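Local coordinates for protein phytochromobilin synthase (PDB 6KME) that reduces biliverdin IX alpha to phytochromobilin, the bilin destined for the plant photoreceptor phytochrome, probably with electrons supplied by ferredoxin, at residues S32-I37 with E70-S75; N116-T119 with N124-V127; L161-K166 with N301-A306; I178-R183 with K199-A204. The protein carries 1 engineered substitution. All blocks are in the same frame, centred on the assembly; numbering follows the deposited sequence.

Contact 1: S32-I37 with E70-S75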
# COMPACT_ATOMS: atom_id res chain seq x y z
N SER A 32 -17.49 5.92 -6.05
CA SER A 32 -16.70 7.06 -5.60
C SER A 32 -15.83 6.63 -4.43
O SER A 32 -16.33 6.41 -3.32
CB SER A 32 -17.61 8.23 -5.21
OG SER A 32 -16.83 9.37 -4.91
N TYR A 33 -14.53 6.51 -4.68
CA TYR A 33 -13.62 6.13 -3.60
C TYR A 33 -13.47 7.22 -2.54
O TYR A 33 -12.95 6.93 -1.46
CB TYR A 33 -12.26 5.76 -4.18
CG TYR A 33 -12.31 4.49 -5.00
CD1 TYR A 33 -13.06 3.40 -4.57
CD2 TYR A 33 -11.62 4.39 -6.21
CE1 TYR A 33 -13.11 2.23 -5.31
CE2 TYR A 33 -11.67 3.23 -6.95
CZ TYR A 33 -12.41 2.15 -6.50
OH TYR A 33 -12.45 1.00 -7.25
N LYS A 34 -13.88 8.46 -2.83
CA LYS A 34 -13.91 9.49 -1.79
C LYS A 34 -14.74 9.04 -0.60
O LYS A 34 -14.41 9.36 0.55
CB LYS A 34 -14.47 10.80 -2.36
CG LYS A 34 -13.47 11.63 -3.16
CD LYS A 34 -14.01 13.03 -3.41
CE LYS A 34 -13.30 14.08 -2.56
NZ LYS A 34 -13.32 13.79 -1.09
N LYS A 35 -15.83 8.30 -0.85
CA LYS A 35 -16.63 7.75 0.24
C LYS A 35 -15.77 6.96 1.21
O LYS A 35 -15.98 7.01 2.43
CB LYS A 35 -17.74 6.85 -0.32
CG LYS A 35 -18.90 7.58 -1.01
CD LYS A 35 -19.89 6.60 -1.68
CE LYS A 35 -19.37 6.08 -3.04
NZ LYS A 35 -20.32 5.25 -3.85
N LEU A 36 -14.79 6.22 0.68
CA LEU A 36 -13.96 5.37 1.53
C LEU A 36 -12.95 6.18 2.32
O LEU A 36 -12.65 5.84 3.47
CB LEU A 36 -13.24 4.31 0.69
CG LEU A 36 -14.09 3.17 0.11
CD1 LEU A 36 -13.21 2.24 -0.72
CD2 LEU A 36 -14.83 2.42 1.21
N ILE A 37 -12.41 7.25 1.72
CA ILE A 37 -11.53 8.13 2.47
C ILE A 37 -12.28 8.75 3.64
O ILE A 37 -11.77 8.81 4.76
CB ILE A 37 -10.93 9.22 1.55
CG1 ILE A 37 -10.12 8.61 0.42
CG2 ILE A 37 -10.04 10.13 2.37
CD1 ILE A 37 -9.98 9.54 -0.80
N GLU A 70 -8.42 15.52 -12.27
CA GLU A 70 -7.98 16.15 -11.03
C GLU A 70 -7.43 15.09 -10.09
O GLU A 70 -8.04 14.03 -9.90
CB GLU A 70 -9.12 16.92 -10.37
CG GLU A 70 -8.67 17.70 -9.14
CD GLU A 70 -9.84 18.23 -8.32
OE1 GLU A 70 -10.99 18.16 -8.81
OE2 GLU A 70 -9.60 18.70 -7.19
N LEU A 71 -6.28 15.38 -9.51
CA LEU A 71 -5.69 14.55 -8.46
C LEU A 71 -5.93 15.27 -7.14
O LEU A 71 -5.58 16.45 -7.01
CB LEU A 71 -4.19 14.33 -8.70
CG LEU A 71 -3.71 13.51 -9.91
CD1 LEU A 71 -4.06 14.13 -11.26
CD2 LEU A 71 -2.20 13.32 -9.79
N GLN A 72 -6.56 14.59 -6.19
CA GLN A 72 -6.86 15.16 -4.89
C GLN A 72 -6.04 14.44 -3.83
O GLN A 72 -6.03 13.21 -3.77
CB GLN A 72 -8.35 15.05 -4.57
CG GLN A 72 -9.26 15.64 -5.63
CD GLN A 72 -10.52 14.82 -5.83
OE1 GLN A 72 -11.43 14.84 -4.99
NE2 GLN A 72 -10.58 14.07 -6.93
N MET A 73 -5.35 15.22 -2.99
CA MET A 73 -4.44 14.65 -2.00
C MET A 73 -4.75 15.16 -0.61
O MET A 73 -5.00 16.36 -0.41
CB MET A 73 -2.99 14.95 -2.38
CG MET A 73 -2.57 14.24 -3.65
SD MET A 73 -1.08 14.88 -4.39
CE MET A 73 -1.67 16.40 -5.15
N LEU A 74 -4.71 14.25 0.37
CA LEU A 74 -4.95 14.58 1.77
C LEU A 74 -3.86 13.93 2.60
O LEU A 74 -3.34 12.87 2.24
CB LEU A 74 -6.31 14.08 2.23
CG LEU A 74 -7.56 14.62 1.54
CD1 LEU A 74 -8.72 13.72 1.92
CD2 LEU A 74 -7.82 16.06 1.99
N SER A 75 -3.49 14.55 3.72
CA SER A 75 -2.47 13.94 4.56
C SER A 75 -2.67 14.33 6.02
O SER A 75 -3.10 15.44 6.34
CB SER A 75 -1.05 14.29 4.08
OG SER A 75 -0.86 15.69 3.93
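K34 and Q72 meet with their chains at about a right angle: the bent end of the lysine passes across the tip of the glutamine, and CE of K34 comes to 3.2 Å from OE1 of Q72. What touches is methylene, not ammonium. The lysine folds at its third torsion (chi3 107°) and again at the fourth, which carries NZ past the amide to 4.5 Å from Q72 OE1, so no hydrogen bond forms. Instead the CD and CE methylenes of K34 lie against the amide oxygen of Q72. K34 is exposed and Q72 only partly so, a border that suits long polar chains.

One helical turn on, the meeting is purely apolar. I37 and L74 approach at a slant through one branch each, CG2 of I37 lying 3.9 Å from CD1 of L74. In the alpha/beta/alpha sandwich of the ferredoxin-dependent bilin reductases this is where the first helix, 34-47, lies over the central antiparallel sheet. It reaches strand 69-77 across strand 81-91, whose C88 also touches I37. A beta-branched isoleucine, its bond from CA to CB directed at the strand, makes a compact wedge for this buried position; L98 of strand 96-104 packs against it too. L36 turns elsewhere, onto F195 and F198 of helix 188-211, while the ring of Y33 stands edge-to-face to F117 of strand 112-119.

Contact 2: N116-T119 with N124-V127. With BLA (biliverdine IX alpha), chain B.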
# COMPACT_ATOMS: atom_id res chain seq x y z
N ASN A 116 -4.84 0.13 -2.82
CA ASN A 116 -4.47 0.63 -4.14
C ASN A 116 -5.50 0.10 -5.14
O ASN A 116 -5.43 -1.06 -5.57
CB ASN A 116 -3.06 0.22 -4.53
CG ASN A 116 -2.01 1.07 -3.86
OD1 ASN A 116 -1.67 0.85 -2.69
ND2 ASN A 116 -1.50 2.06 -4.57
N PHE A 117 -6.46 0.95 -5.50
CA PHE A 117 -7.57 0.55 -6.37
C PHE A 117 -7.43 1.28 -7.70
O PHE A 117 -7.47 2.51 -7.74
CB PHE A 117 -8.91 0.90 -5.74
CG PHE A 117 -9.15 0.29 -4.38
CD1 PHE A 117 -8.34 -0.72 -3.88
CD2 PHE A 117 -10.22 0.73 -3.62
CE1 PHE A 117 -8.58 -1.27 -2.62
CE2 PHE A 117 -10.47 0.18 -2.36
CZ PHE A 117 -9.65 -0.82 -1.87
N PHE A 118 -7.29 0.53 -8.79
CA PHE A 118 -7.27 1.13 -10.12
C PHE A 118 -8.49 0.67 -10.91
O PHE A 118 -8.59 -0.51 -11.28
CB PHE A 118 -5.98 0.81 -10.87
CG PHE A 118 -5.97 1.39 -12.25
CD1 PHE A 118 -5.75 2.75 -12.45
CD2 PHE A 118 -6.24 0.59 -13.35
CE1 PHE A 118 -5.77 3.29 -13.73
CE2 PHE A 118 -6.25 1.13 -14.63
CZ PHE A 118 -6.02 2.48 -14.82
N THR A 119 -9.39 1.61 -11.20
CA THR A 119 -10.67 1.30 -11.81
C THR A 119 -10.86 2.07 -13.11
O THR A 119 -10.48 3.24 -13.22
CB THR A 119 -11.80 1.63 -10.82
OG1 THR A 119 -11.66 0.79 -9.66
CG2 THR A 119 -13.17 1.40 -11.43
N ASN A 124 -11.26 -3.53 -12.87
CA ASN A 124 -10.75 -3.16 -11.56
C ASN A 124 -9.52 -4.00 -11.25
O ASN A 124 -9.56 -5.22 -11.43
CB ASN A 124 -11.81 -3.37 -10.48
CG ASN A 124 -13.06 -2.56 -10.73
OD1 ASN A 124 -13.21 -1.46 -10.20
ND2 ASN A 124 -13.94 -3.09 -11.56
N ILE A 125 -8.44 -3.34 -10.83
CA ILE A 125 -7.18 -3.99 -10.47
C ILE A 125 -6.85 -3.50 -9.07
O ILE A 125 -6.63 -2.29 -8.86
CB ILE A 125 -6.05 -3.67 -11.46
CG1 ILE A 125 -6.45 -4.05 -12.89
CG2 ILE A 125 -4.76 -4.38 -11.05
CD1 ILE A 125 -5.41 -3.70 -13.96
N ILE A 126 -6.84 -4.42 -8.10
CA ILE A 126 -7.04 -4.09 -6.69
C ILE A 126 -5.97 -4.77 -5.84
O ILE A 126 -5.77 -5.99 -5.94
CB ILE A 126 -8.43 -4.55 -6.21
CG1 ILE A 126 -9.56 -4.00 -7.10
CG2 ILE A 126 -8.65 -4.21 -4.74
CD1 ILE A 126 -9.74 -2.49 -7.01
N VAL A 127 -5.30 -3.99 -4.99
CA VAL A 127 -4.53 -4.53 -3.87
C VAL A 127 -5.03 -3.89 -2.58
O VAL A 127 -5.09 -2.66 -2.46
CB VAL A 127 -3.01 -4.32 -4.05
CG1 VAL A 127 -2.26 -4.76 -2.78
CG2 VAL A 127 -2.48 -5.09 -5.25
CHA BLA B . -1.42 -3.22 -11.76
NA BLA B . -0.82 -2.93 -9.26
C1A BLA B . -0.89 -3.71 -10.43
C2A BLA B . -0.35 -5.03 -10.11
C3A BLA B . 0.05 -5.00 -8.70
C4A BLA B . -0.25 -3.69 -8.20
CMA BLA B . 0.66 -6.12 -7.84
CAA BLA B . -0.24 -6.16 -11.16
CBA BLA B . 0.99 -5.93 -12.00
CGA BLA B . 2.25 -6.63 -11.36
O1A BLA B . 2.03 -7.79 -11.14
O2A BLA B . 3.18 -5.89 -11.22
CHB BLA B . -0.05 -3.14 -6.78
NB BLA B . 2.11 -4.00 -6.08
C1B BLA B . 1.01 -3.13 -5.88
C2B BLA B . 1.19 -2.72 -4.36
C3B BLA B . 2.44 -3.13 -3.90
C4B BLA B . 3.08 -3.93 -5.04
CMB BLA B . 0.19 -1.78 -3.71
OB BLA B . 4.19 -4.42 -5.16
CAB BLA B . 3.28 -3.08 -2.65
CBB BLA B . 4.53 -3.44 -2.27
NC BLA B . -2.22 1.49 -9.47
C1C BLA B . -2.19 2.21 -8.25
C2C BLA B . -2.38 3.69 -8.64
C3C BLA B . -2.51 3.73 -10.03
C4C BLA B . -2.41 2.30 -10.60
CMC BLA B . -2.38 4.74 -7.53
OC BLA B . -2.03 1.58 -7.22
CAC BLA B . -2.71 4.96 -10.84
CBC BLA B . -2.29 6.24 -10.72
CHD BLA B . -2.46 1.72 -11.84
ND BLA B . -1.87 -0.77 -11.39
C1D BLA B . -2.19 0.26 -12.18
C2D BLA B . -2.32 -0.14 -13.64
C3D BLA B . -2.06 -1.50 -13.70
C4D BLA B . -1.75 -1.96 -12.24
CMD BLA B . -2.68 0.89 -14.69
CAD BLA B . -2.02 -2.50 -14.86
CBD BLA B . -0.84 -2.31 -15.79
CGD BLA B . 0.58 -2.70 -15.17
O1D BLA B . 1.39 -1.81 -15.34
O2D BLA B . 0.60 -3.81 -14.64
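N116 and V127 face each other as a pair within the beta hairpin of strands 112-119 and 123-131, part of the central antiparallel sheet, and both turn their side chains to the biliverdin. The first shell on this face is N116, F118, I125 and V127. ND2 of N116 donates to OC of the bilin at 2.7 Å, and R235 holds OD1 of the same amide, so both ends of the flat group are engaged and its flip is fixed. The ring of F118 lies against the tetrapyrrole with CD1 3.5 Å from the methine carbon CHD, while methyl CMD sits over one face of the ring toward its rim. Swinging CG anti to the main-chain nitrogen (chi1 178°) brings the phenyl there. Without the phenyl, as with an alanine here, CHD and CMD would probably lose their aromatic wall and that end of the bilin could shift. Branched residues complete the surface: CG2 of I125 is 3.6 Å from CHA, and CG2 of V127 is 3.5 Å from CHB.

Behind them, the backbone sets the register: N116 with V127 and F118 with I125 are hydrogen-bonded pairs. The reverse face belongs to the helix side, where F117 and I126 pack against L194 of helix 188-211. On that face T119 and N124 lie side by side; T119 also bonds Y33, and N124 bonds H191. The hydroxyl OG1 of T119 donates to OD1 of N124 at 2.8 Å.

Contact 3: L161-K166 with N301-A306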
# COMPACT_ATOMS: atom_id res chain seq x y z
N LEU A 161 -13.54 -12.20 -3.59
CA LEU A 161 -12.68 -11.40 -4.46
C LEU A 161 -11.51 -12.30 -4.85
O LEU A 161 -10.49 -12.36 -4.15
CB LEU A 161 -12.19 -10.13 -3.77
CG LEU A 161 -13.25 -9.08 -3.36
CD1 LEU A 161 -12.70 -8.02 -2.40
CD2 LEU A 161 -13.86 -8.41 -4.60
N PRO A 162 -11.61 -13.01 -5.98
CA PRO A 162 -10.66 -14.09 -6.27
C PRO A 162 -9.26 -13.60 -6.59
O PRO A 162 -9.05 -12.48 -7.08
CB PRO A 162 -11.29 -14.78 -7.48
CG PRO A 162 -12.08 -13.71 -8.15
CD PRO A 162 -12.64 -12.88 -7.03
N TRP A 163 -8.29 -14.48 -6.34
CA TRP A 163 -6.89 -14.21 -6.66
C TRP A 163 -6.73 -13.62 -8.06
O TRP A 163 -7.28 -14.14 -9.04
CB TRP A 163 -6.09 -15.51 -6.53
CG TRP A 163 -4.61 -15.37 -6.68
CD1 TRP A 163 -3.83 -15.88 -7.68
CD2 TRP A 163 -3.72 -14.68 -5.78
NE1 TRP A 163 -2.51 -15.55 -7.47
CE2 TRP A 163 -2.42 -14.81 -6.31
CE3 TRP A 163 -3.91 -13.97 -4.58
CZ2 TRP A 163 -1.30 -14.25 -5.68
CZ3 TRP A 163 -2.80 -13.41 -3.97
CH2 TRP A 163 -1.51 -13.56 -4.52
N GLY A 164 -5.98 -12.53 -8.16
CA GLY A 164 -5.82 -11.81 -9.42
C GLY A 164 -4.97 -12.51 -10.46
O GLY A 164 -4.97 -12.08 -11.62
N GLY A 165 -4.27 -13.58 -10.10
CA GLY A 165 -3.42 -14.29 -11.05
C GLY A 165 -1.95 -13.94 -10.87
O GLY A 165 -1.53 -13.36 -9.86
N LYS A 166 -1.16 -14.30 -11.89
CA LYS A 166 0.28 -14.08 -11.82
C LYS A 166 0.60 -12.60 -11.62
O LYS A 166 -0.07 -11.71 -12.17
CB LYS A 166 0.95 -14.60 -13.10
CG LYS A 166 0.83 -16.11 -13.28
CD LYS A 166 1.41 -16.58 -14.64
CE LYS A 166 1.06 -18.04 -14.89
NZ LYS A 166 1.53 -18.51 -16.21
N ASN A 301 -1.78 -19.14 -8.68
CA ASN A 301 -2.76 -19.40 -7.63
C ASN A 301 -2.29 -18.77 -6.32
O ASN A 301 -1.10 -18.53 -6.11
CB ASN A 301 -3.01 -20.90 -7.44
CG ASN A 301 -3.57 -21.56 -8.68
OD1 ASN A 301 -3.04 -22.55 -9.18
ND2 ASN A 301 -4.66 -20.99 -9.20
N ARG A 302 -3.25 -18.50 -5.45
CA ARG A 302 -2.97 -17.84 -4.18
C ARG A 302 -1.94 -18.64 -3.39
O ARG A 302 -2.16 -19.83 -3.13
CB ARG A 302 -4.25 -17.69 -3.36
CG ARG A 302 -4.04 -16.82 -2.11
CD ARG A 302 -5.24 -16.79 -1.20
NE ARG A 302 -4.94 -15.96 -0.03
CZ ARG A 302 -4.98 -14.63 -0.03
NH1 ARG A 302 -5.35 -13.99 -1.13
NH2 ARG A 302 -4.67 -13.95 1.07
N PRO A 303 -0.81 -18.05 -3.00
CA PRO A 303 0.28 -18.84 -2.41
C PRO A 303 0.17 -19.06 -0.91
O PRO A 303 1.14 -19.47 -0.27
CB PRO A 303 1.53 -18.03 -2.77
CG PRO A 303 1.04 -16.62 -2.81
CD PRO A 303 -0.38 -16.67 -3.32
N TRP A 304 -1.00 -18.80 -0.33
CA TRP A 304 -1.29 -19.13 1.06
C TRP A 304 -2.51 -20.04 1.11
O TRP A 304 -3.49 -19.81 0.39
CB TRP A 304 -1.58 -17.88 1.91
CG TRP A 304 -0.42 -16.98 2.08
CD1 TRP A 304 0.54 -17.05 3.05
CD2 TRP A 304 -0.11 -15.84 1.28
NE1 TRP A 304 1.45 -16.03 2.89
CE2 TRP A 304 1.07 -15.28 1.81
CE3 TRP A 304 -0.70 -15.24 0.17
CZ2 TRP A 304 1.67 -14.15 1.26
CZ3 TRP A 304 -0.11 -14.12 -0.37
CH2 TRP A 304 1.06 -13.58 0.17
N ASN A 305 -2.47 -21.06 1.98
CA ASN A 305 -3.62 -21.93 2.11
C ASN A 305 -4.67 -21.28 3.02
O ASN A 305 -4.52 -20.13 3.46
CB ASN A 305 -3.21 -23.32 2.59
CG ASN A 305 -2.71 -23.37 4.04
OD1 ASN A 305 -2.88 -22.43 4.82
ND2 ASN A 305 -2.12 -24.50 4.40
N ALA A 306 -5.75 -22.02 3.29
CA ALA A 306 -6.88 -21.49 4.05
C ALA A 306 -6.52 -21.15 5.49
O ALA A 306 -7.26 -20.39 6.13
CB ALA A 306 -8.04 -22.48 4.04
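The indole of W163 is pressed face-on against the backbone between N301 and P303, and this is the tight part of the contact. CA of R302 stands over the centre of the six-membered ring, 3.9 Å from its centroid. CD of P303 covers the same face nearer the rim, 3.5 Å from W163 CZ2. Both are CH-pi contacts, for which a broad electron-rich ring and a proline CD, polarised by its nitrogen, are well matched. The indole is held from turning by its NE1, which bonds to O of F299.

R302 does not stack on W163. Its guanidinium is turned 87° from the indole plane, with NH1 3.7 Å from W163 CE3. The chain is extended from CG to NE, and its end delivers NH1 to O of V179 and NH2 to O of P177. The contact thus joins two loops, the one after helix 151-160 and the C-terminal segment beyond strand 297-298. R302 ties the second to the residues leading into edge strand 180-185; the 161-166 loop is fastened to the strand itself, P162 O bonding T182 and G165 O bonding W181, whose ring meets W163 edge-to-face.

Elsewhere the fit slackens. W304 is a loose but buried flank, reaching W163 only through CZ3, 4.4 Å from CH2. The solvent side falls to exposed N301: its CB points away from W163, and its backbone C comes nearest the indole, 3.4 Å from NE1, so a polar side chain suits the place.

Contact 4: I178-R183 with K199-A204. With BLA (biliverdine IX alpha), chain B.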
# COMPACT_ATOMS: atom_id res chain seq x y z
N ILE A 178 -3.26 -12.27 4.38
CA ILE A 178 -4.64 -11.90 4.14
C ILE A 178 -4.78 -10.93 2.97
O ILE A 178 -5.84 -10.32 2.80
CB ILE A 178 -5.30 -11.32 5.41
CG1 ILE A 178 -4.66 -9.99 5.82
CG2 ILE A 178 -5.28 -12.34 6.54
CD1 ILE A 178 -5.45 -9.23 6.91
N VAL A 179 -3.73 -10.77 2.16
CA VAL A 179 -3.77 -9.81 1.06
C VAL A 179 -4.95 -10.12 0.14
O VAL A 179 -5.26 -11.29 -0.15
CB VAL A 179 -2.45 -9.79 0.27
CG1 VAL A 179 -2.17 -11.17 -0.39
CG2 VAL A 179 -2.49 -8.70 -0.79
N ILE A 180 -5.63 -9.07 -0.29
CA ILE A 180 -6.60 -9.15 -1.37
C ILE A 180 -5.91 -8.59 -2.61
O ILE A 180 -5.68 -7.38 -2.72
CB ILE A 180 -7.88 -8.39 -1.05
CG1 ILE A 180 -8.60 -9.04 0.13
CG2 ILE A 180 -8.79 -8.31 -2.29
CD1 ILE A 180 -9.73 -8.20 0.69
N TRP A 181 -5.54 -9.48 -3.52
CA TRP A 181 -5.01 -9.12 -4.83
C TRP A 181 -6.01 -9.69 -5.82
O TRP A 181 -6.22 -10.91 -5.85
CB TRP A 181 -3.59 -9.67 -5.03
CG TRP A 181 -3.22 -10.01 -6.47
CD1 TRP A 181 -2.84 -11.23 -6.97
CD2 TRP A 181 -3.22 -9.10 -7.58
NE1 TRP A 181 -2.60 -11.13 -8.33
CE2 TRP A 181 -2.82 -9.83 -8.73
CE3 TRP A 181 -3.50 -7.73 -7.72
CZ2 TRP A 181 -2.71 -9.25 -10.00
CZ3 TRP A 181 -3.40 -7.15 -8.98
CH2 TRP A 181 -3.00 -7.91 -10.10
N THR A 182 -6.68 -8.82 -6.57
CA THR A 182 -7.82 -9.26 -7.36
C THR A 182 -7.99 -8.37 -8.58
O THR A 182 -7.56 -7.21 -8.60
CB THR A 182 -9.12 -9.31 -6.51
OG1 THR A 182 -10.16 -10.00 -7.22
CG2 THR A 182 -9.62 -7.91 -6.11
N ARG A 183 -8.59 -8.95 -9.61
CA ARG A 183 -9.06 -8.26 -10.80
C ARG A 183 -10.52 -8.65 -11.00
O ARG A 183 -10.88 -9.82 -10.85
CB ARG A 183 -8.26 -8.68 -12.06
CG ARG A 183 -6.73 -8.49 -11.98
CD ARG A 183 -6.07 -9.12 -13.24
NE ARG A 183 -4.60 -9.05 -13.23
CZ ARG A 183 -3.87 -8.09 -13.80
NH1 ARG A 183 -4.47 -7.08 -14.43
NH2 ARG A 183 -2.55 -8.13 -13.74
N LYS A 199 -13.51 -1.48 4.44
CA LYS A 199 -13.94 -1.07 5.78
C LYS A 199 -13.56 -2.12 6.83
O LYS A 199 -13.03 -1.77 7.90
CB LYS A 199 -15.45 -0.82 5.78
CG LYS A 199 -15.87 0.37 4.92
CD LYS A 199 -17.37 0.48 4.84
CE LYS A 199 -17.81 1.52 3.82
NZ LYS A 199 -19.29 1.67 3.85
N ASP A 200 -13.80 -3.40 6.53
CA ASP A 200 -13.42 -4.48 7.44
C ASP A 200 -11.91 -4.51 7.68
O ASP A 200 -11.46 -4.68 8.82
CB ASP A 200 -13.89 -5.82 6.87
CG ASP A 200 -15.35 -6.08 7.14
OD1 ASP A 200 -15.95 -5.28 7.89
OD2 ASP A 200 -15.90 -7.08 6.62
N TYR A 201 -11.12 -4.38 6.61
CA TYR A 201 -9.66 -4.40 6.73
C TYR A 201 -9.16 -3.17 7.47
O TYR A 201 -8.24 -3.26 8.30
CB TYR A 201 -9.01 -4.50 5.34
CG TYR A 201 -8.81 -5.94 4.84
CD1 TYR A 201 -9.88 -6.84 4.80
CD2 TYR A 201 -7.56 -6.38 4.41
CE1 TYR A 201 -9.70 -8.16 4.35
CE2 TYR A 201 -7.38 -7.72 3.95
CZ TYR A 201 -8.46 -8.59 3.93
OH TYR A 201 -8.30 -9.89 3.50
N TYR A 202 -9.75 -2.00 7.21
CA TYR A 202 -9.26 -0.80 7.90
C TYR A 202 -9.63 -0.83 9.39
O TYR A 202 -8.84 -0.40 10.24
CB TYR A 202 -9.77 0.47 7.22
CG TYR A 202 -9.02 1.69 7.74
CD1 TYR A 202 -7.65 1.83 7.50
CD2 TYR A 202 -9.65 2.66 8.50
CE1 TYR A 202 -6.93 2.91 7.99
CE2 TYR A 202 -8.93 3.76 9.00
CZ TYR A 202 -7.58 3.88 8.74
OH TYR A 202 -6.86 4.95 9.24
N GLN A 203 -10.81 -1.36 9.73
CA GLN A 203 -11.17 -1.49 11.13
C GLN A 203 -10.27 -2.50 11.84
O GLN A 203 -9.90 -2.30 13.00
CB GLN A 203 -12.65 -1.87 11.27
CG GLN A 203 -13.61 -0.72 10.90
CD GLN A 203 -15.07 -1.12 11.01
OE1 GLN A 203 -15.47 -2.21 10.61
NE2 GLN A 203 -15.88 -0.23 11.57
N ALA A 204 -9.91 -3.59 11.15
CA ALA A 204 -8.95 -4.54 11.72
C ALA A 204 -7.62 -3.85 12.02
O ALA A 204 -7.03 -4.08 13.08
CB ALA A 204 -8.74 -5.72 10.76
CHA BLA B . -1.42 -3.22 -11.76
NA BLA B . -0.82 -2.93 -9.26
C1A BLA B . -0.89 -3.71 -10.43
C2A BLA B . -0.35 -5.03 -10.11
C3A BLA B . 0.05 -5.00 -8.70
C4A BLA B . -0.25 -3.69 -8.20
CMA BLA B . 0.66 -6.12 -7.84
CAA BLA B . -0.24 -6.16 -11.16
CBA BLA B . 0.99 -5.93 -12.00
CGA BLA B . 2.25 -6.63 -11.36
O1A BLA B . 2.03 -7.79 -11.14
O2A BLA B . 3.18 -5.89 -11.22
CHB BLA B . -0.05 -3.14 -6.78
NB BLA B . 2.11 -4.00 -6.08
C1B BLA B . 1.01 -3.13 -5.88
C2B BLA B . 1.19 -2.72 -4.36
C3B BLA B . 2.44 -3.13 -3.90
C4B BLA B . 3.08 -3.93 -5.04
CMB BLA B . 0.19 -1.78 -3.71
OB BLA B . 4.19 -4.42 -5.16
CAB BLA B . 3.28 -3.08 -2.65
CBB BLA B . 4.53 -3.44 -2.27
NC BLA B . -2.22 1.49 -9.47
C1C BLA B . -2.19 2.21 -8.25
C2C BLA B . -2.38 3.69 -8.64
C3C BLA B . -2.51 3.73 -10.03
C4C BLA B . -2.41 2.30 -10.60
CMC BLA B . -2.38 4.74 -7.53
OC BLA B . -2.03 1.58 -7.22
CAC BLA B . -2.71 4.96 -10.84
CBC BLA B . -2.29 6.24 -10.72
CHD BLA B . -2.46 1.72 -11.84
ND BLA B . -1.87 -0.77 -11.39
C1D BLA B . -2.19 0.26 -12.18
C2D BLA B . -2.32 -0.14 -13.64
C3D BLA B . -2.06 -1.50 -13.70
C4D BLA B . -1.75 -1.96 -12.24
CMD BLA B . -2.68 0.89 -14.69
CAD BLA B . -2.02 -2.50 -14.86
CBD BLA B . -0.84 -2.31 -15.79
CGD BLA B . 0.58 -2.70 -15.17
O1D BLA B . 1.39 -1.81 -15.34
O2D BLA B . 0.60 -3.81 -14.64
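The hydroxyl of Y201 donates to the main-chain O of I178 over 2.6 Å, the acceptor lying in line with the edge of the phenol ring and the donor in the plane of the carbonyl. It joins helix 188-211 to the residues leading into strand 180-185, the edge strand of the central sheet in this alpha/beta/alpha sandwich. Since the carbonyl belongs to a buried residue just before the strand proper, a tyrosine is apt: its length spans the gap from the helix, and its OH supplies a donor for that carbonyl.

Two isoleucines pack about the phenol. CD1 of I180 reaches Y201 CZ at 3.5 Å in a slanting approach, while CD1 of I178 runs past the ring in the opposite sense, 3.8 Å from CE2. For this, I178 holds CG1 between its backbone N and carbonyl carbon (chi1 66°), a crowded position. L153 and Y157 of helix 151-160 add to the packing round Y201. A leucine in place of Y201 would probably leave the buried carbonyl of I178 without this donor and open a gap beside both isoleucines.

W181 and R183 point into the bilin pocket. W181, with NE1 bonded to O of G165, touches the bilin at the pyrrole that bears CMA and CAA; methyl CMA lies over one face of the indole, and CH2 is 3.4 Å from CAA. At the edge of this indole and in its plane lies NH2 of R183, 4.0 Å from the same CAA.

Overall arrangement
Contacts 2 and 4 are buried and share the central sheet: strands 123-131 and 180-185 are neighbours, linked by I126 N to T182 O, and both touch biliverdin. Contact 2 is strand pairing, rich in backbone bonds; contact 4 is helix on strand, with one hydroxyl bond among aliphatic groups. Contacts 1 and 3 lie farther out and have no hydrogen bond between their own segments. Contact 1 sets the first helix on the same sheet and meets contact 2 through Y33 and T119, whereas contact 3 joins loops by an aromatic face. Contact 4 is nested within the chain loop that contact 3 closes, and P162 O to T182 OG1 fastens the two.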